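Local coordinates for beta-glucosidase (Saccharopolyspora erythraea D, PDB 5M6G), which probably hydrolyses terminal, non-reducing beta-D-glucosyl residues to release beta-D-glucose, as a member of glycosyl hydrolase family 3, at residues S94-E97 with Q102-A105; Y126-D129 with N135-H138. All blocks are in the same frame, centred on the assembly; numbering follows the deposited sequence.

Contact 1 of 2, residues S94-E97 with Q102-A105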
# COMPACT_ATOMS: atom_id res chain seq x y z
N SER A 94 -2.79 7.26 12.46
CA SER A 94 -2.14 7.60 13.72
C SER A 94 -1.22 8.80 13.52
O SER A 94 0.01 8.68 13.43
CB SER A 94 -1.39 6.39 14.27
OG SER A 94 -1.00 6.61 15.62
N ALA A 95 -1.83 10.00 13.44
CA ALA A 95 -1.11 11.23 13.17
C ALA A 95 -0.96 12.06 14.44
O ALA A 95 -1.76 11.93 15.37
CB ALA A 95 -1.85 12.06 12.12
N PRO A 96 0.06 12.92 14.51
CA PRO A 96 0.10 13.92 15.58
C PRO A 96 -0.94 15.00 15.33
O PRO A 96 -1.62 15.02 14.30
CB PRO A 96 1.51 14.48 15.45
CG PRO A 96 1.72 14.49 13.97
CD PRO A 96 1.10 13.17 13.50
N GLU A 97 -1.07 15.90 16.30
CA GLU A 97 -1.96 17.05 16.16
C GLU A 97 -1.12 18.34 16.18
O GLU A 97 -0.32 18.53 17.08
CB GLU A 97 -3.01 17.08 17.28
CG GLU A 97 -4.39 17.54 16.82
CD GLU A 97 -5.18 16.43 16.15
OE1 GLU A 97 -5.29 15.33 16.75
OE2 GLU A 97 -5.69 16.64 15.03
N GLN A 102 5.04 19.36 8.94
CA GLN A 102 5.96 19.81 9.98
C GLN A 102 5.71 19.09 11.30
O GLN A 102 6.66 18.73 12.02
CB GLN A 102 5.84 21.32 10.19
CG GLN A 102 6.86 21.83 11.20
CD GLN A 102 6.43 23.08 11.92
OE1 GLN A 102 5.72 23.92 11.36
NE2 GLN A 102 6.84 23.22 13.19
N ALA A 103 4.44 18.90 11.66
CA ALA A 103 4.13 18.25 12.93
C ALA A 103 4.56 16.78 12.94
O ALA A 103 4.95 16.25 14.00
CB ALA A 103 2.64 18.37 13.24
N TRP A 104 4.49 16.10 11.79
CA TRP A 104 5.06 14.75 11.72
C TRP A 104 6.56 14.78 11.94
O TRP A 104 7.11 13.94 12.66
CB TRP A 104 4.75 14.10 10.37
CG TRP A 104 3.38 13.55 10.21
CD1 TRP A 104 2.25 14.24 9.89
CD2 TRP A 104 3.00 12.17 10.34
NE1 TRP A 104 1.17 13.37 9.83
CE2 TRP A 104 1.61 12.10 10.10
CE3 TRP A 104 3.69 10.99 10.66
CZ2 TRP A 104 0.90 10.90 10.15
CZ3 TRP A 104 2.98 9.79 10.71
CH2 TRP A 104 1.60 9.76 10.46
N ALA A 105 7.26 15.73 11.31
CA ALA A 105 8.70 15.82 11.52
C ALA A 105 9.03 16.11 12.98
O ALA A 105 9.97 15.53 13.54
CB ALA A 105 9.31 16.88 10.61
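Pro96 lies beside Trp104 where the extended, irregular chain of 94-97 passes the first turn of the helix that carries 102-105; their CA atoms, 6.3 Å apart, are the nearest pair of the two backbones. No hydrogen bond joins the segments, and the contact is mainly apolar. The side chains of Pro96 and Trp104 cross at about a right angle, and Pro96 CD is set over one face of the indole: it stands 3.6 Å from the centroid of the five-membered ring and only 11° off the ring normal, a CH-pi contact. With Trp104 CG anti to the carbonyl carbon (chi1 -79°), the indole is carried off the helix toward the loop. The next carbon of the proline, Pro96 CG, leans on the helix backbone, 3.7 Å from Ala103 O, and lies 4.1 Å from Ala103 CB.

These residues belong to the loop and following helix 101-116 after strand 87-90, a beta-to-alpha connection in the N-terminal, TIM-barrel-related domain of this family 3 enzyme. Farther back along the loop, Ala95 CB approaches the six-membered ring obliquely, 3.6 Å from Trp104 CZ2, and Ser94 O comes to 3.5 Å from Trp104 CH2. That carbonyl oxygen accepts a hydrogen bond from Ser90 OG, while Ser94 OG is bonded to Glu71 and Arg72, so carbonyl and hydroxyl are each hydrogen-bonded outside the two segments. The indole nitrogen, NE1, is hydrogen-bonded to Asn99 OD1, which helps to fix the rotation of the ring against the proline.

Contact 2 of 2, residues Y126-D129 with N135-H138. With SOR (sorbitol), chain L.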
# COMPACT_ATOMS: atom_id res chain seq x y z
N TYR A 126 11.68 4.47 12.44
CA TYR A 126 10.25 4.75 12.48
C TYR A 126 9.61 4.23 11.20
O TYR A 126 10.10 4.52 10.11
CB TYR A 126 9.99 6.26 12.64
CG TYR A 126 8.63 6.60 13.21
CD1 TYR A 126 7.46 6.42 12.46
CD2 TYR A 126 8.50 7.09 14.51
CE1 TYR A 126 6.22 6.73 12.98
CE2 TYR A 126 7.26 7.40 15.04
CZ TYR A 126 6.12 7.22 14.27
OH TYR A 126 4.89 7.52 14.80
N GLY A 127 8.53 3.46 11.34
CA GLY A 127 7.82 2.91 10.19
C GLY A 127 6.42 3.46 10.01
O GLY A 127 5.81 3.94 10.97
N VAL A 128 5.90 3.40 8.79
CA VAL A 128 4.58 3.95 8.49
C VAL A 128 4.08 3.27 7.23
O VAL A 128 4.87 2.79 6.42
CB VAL A 128 4.65 5.49 8.31
CG1 VAL A 128 5.34 5.85 7.00
CG2 VAL A 128 3.27 6.10 8.37
N ASP A 129 2.76 3.25 7.05
CA ASP A 129 2.18 2.84 5.76
C ASP A 129 2.18 4.05 4.84
O ASP A 129 1.30 4.91 4.91
CB ASP A 129 0.77 2.30 5.93
CG ASP A 129 0.72 1.03 6.74
OD1 ASP A 129 1.04 -0.05 6.19
OD2 ASP A 129 0.35 1.11 7.93
N ASN A 135 0.53 8.69 2.80
CA ASN A 135 -0.93 8.86 2.81
C ASN A 135 -1.53 9.18 4.18
O ASN A 135 -2.69 9.58 4.23
CB ASN A 135 -1.60 7.61 2.24
CG ASN A 135 -0.99 6.31 2.77
OD1 ASN A 135 -0.16 5.70 2.12
ND2 ASN A 135 -1.41 5.89 3.96
N ASN A 136 -0.80 9.00 5.28
CA ASN A 136 -1.34 9.47 6.56
C ASN A 136 -1.22 10.98 6.74
O ASN A 136 -1.83 11.52 7.66
CB ASN A 136 -0.61 8.78 7.73
CG ASN A 136 -0.98 7.33 7.86
OD1 ASN A 136 -2.17 6.98 7.97
ND2 ASN A 136 0.03 6.47 7.83
N VAL A 137 -0.43 11.65 5.91
CA VAL A 137 -0.07 13.05 6.14
C VAL A 137 -1.00 13.94 5.31
O VAL A 137 -1.09 13.81 4.09
CB VAL A 137 1.39 13.32 5.77
CG1 VAL A 137 1.68 14.80 5.87
CG2 VAL A 137 2.34 12.52 6.70
N HIS A 138 -1.69 14.85 5.99
CA HIS A 138 -2.55 15.78 5.28
C HIS A 138 -1.72 16.70 4.38
O HIS A 138 -0.71 17.27 4.81
CB HIS A 138 -3.37 16.61 6.27
CG HIS A 138 -4.36 17.50 5.61
ND1 HIS A 138 -4.04 18.75 5.14
CD2 HIS A 138 -5.67 17.29 5.29
CE1 HIS A 138 -5.11 19.29 4.58
NE2 HIS A 138 -6.11 18.43 4.66
C1 SOR L . -0.21 -4.12 6.50
C2 SOR L . 0.00 -2.79 7.21
C3 SOR L . -0.59 -2.88 8.62
C4 SOR L . -0.73 -1.50 9.24
C5 SOR L . -1.79 -1.45 10.35
C6 SOR L . -2.10 0.01 10.65
O1 SOR L . -0.19 -3.94 5.11
O2 SOR L . 1.39 -2.50 7.29
O3 SOR L . 0.26 -3.68 9.40
O4 SOR L . 0.51 -1.08 9.76
O5 SOR L . -2.98 -2.14 9.99
O6 SOR L . -3.32 0.13 11.35
O HOH W 1 1.63 7.65 5.65
O HOH W 2 0.58 3.82 8.73
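Val128 and Asn136 point toward each other across the contact, and their side chains slide past one another in opposite directions. Val128 CG2, anti to the backbone N, passes close to the amide, 3.3 Å from Asn136 ND2. The other end of that amide, Asn136 OD1, accepts a hydrogen bond from the backbone N of Gly93, which limits its rotation and leaves ND2 facing the strand end. There Asn136 ND2 donates to water 2, at 2.9 Å. The same water accepts from Asp129 N and donates to Asp129 OD2, 2.8 Å away, so one solvent molecule ties the amide to both the backbone and the carboxylate of the aspartate. Water 1 makes a second bridge, between backbones: it donates to Asp129 O and accepts from Asn136 N at 2.8 Å. Asn135 folds its amide back over its own backbone (chi1 44°), bringing ND2 to 3.0 Å from Asp129 O, while its OD1 accepts from the backbone N of Val131.

The carboxylate of Asp129 is turned from the loop to the ligand and splits its two oxygens between two sorbitol hydroxyls. Asp129 OD1 accepts from sorbitol O2 at 2.7 Å, and Asp129 OD2 from sorbitol O4 at 2.9 Å while also holding water 2. With the carboxylate of Asp129 gone, as in an alanine here, both sorbitol hydroxyls would probably lose these acceptors, and water 2 one of its three protein partners. Lys231, which also binds sorbitol, forms a long, weak ion pair with Asp129 OD1. Asp129 follows directly on strand 125-128 of the parallel sheet, and such a polar residue at the C-terminal end of a strand, facing the bound polyol, is typical of the substrate pocket of TIM-barrel glycosidases.

How the contacts relate
Along the chain contact 1 comes first and contact 2 after it, both in the N-terminal domain, their centres about 9 Å apart. Contact 1 joins the loop after strand 87-90 to helix 101-116; the chain then enters strand 125-128, the neighbour of 87-90 in the parallel sheet, whose end and following loop form contact 2. The indole of Trp104 links them directly: its NE1 lies 3.4 Å from Val137 CG2, and its CZ2 is 3.6 Å from Asn136 CB. Asn99, between the segments of contact 1, also bonds to the backbone of Asn136 and His138. Successive strand-end loops are thereby packed together beside the sorbitol pocket, which contact 2 enters through Asp129.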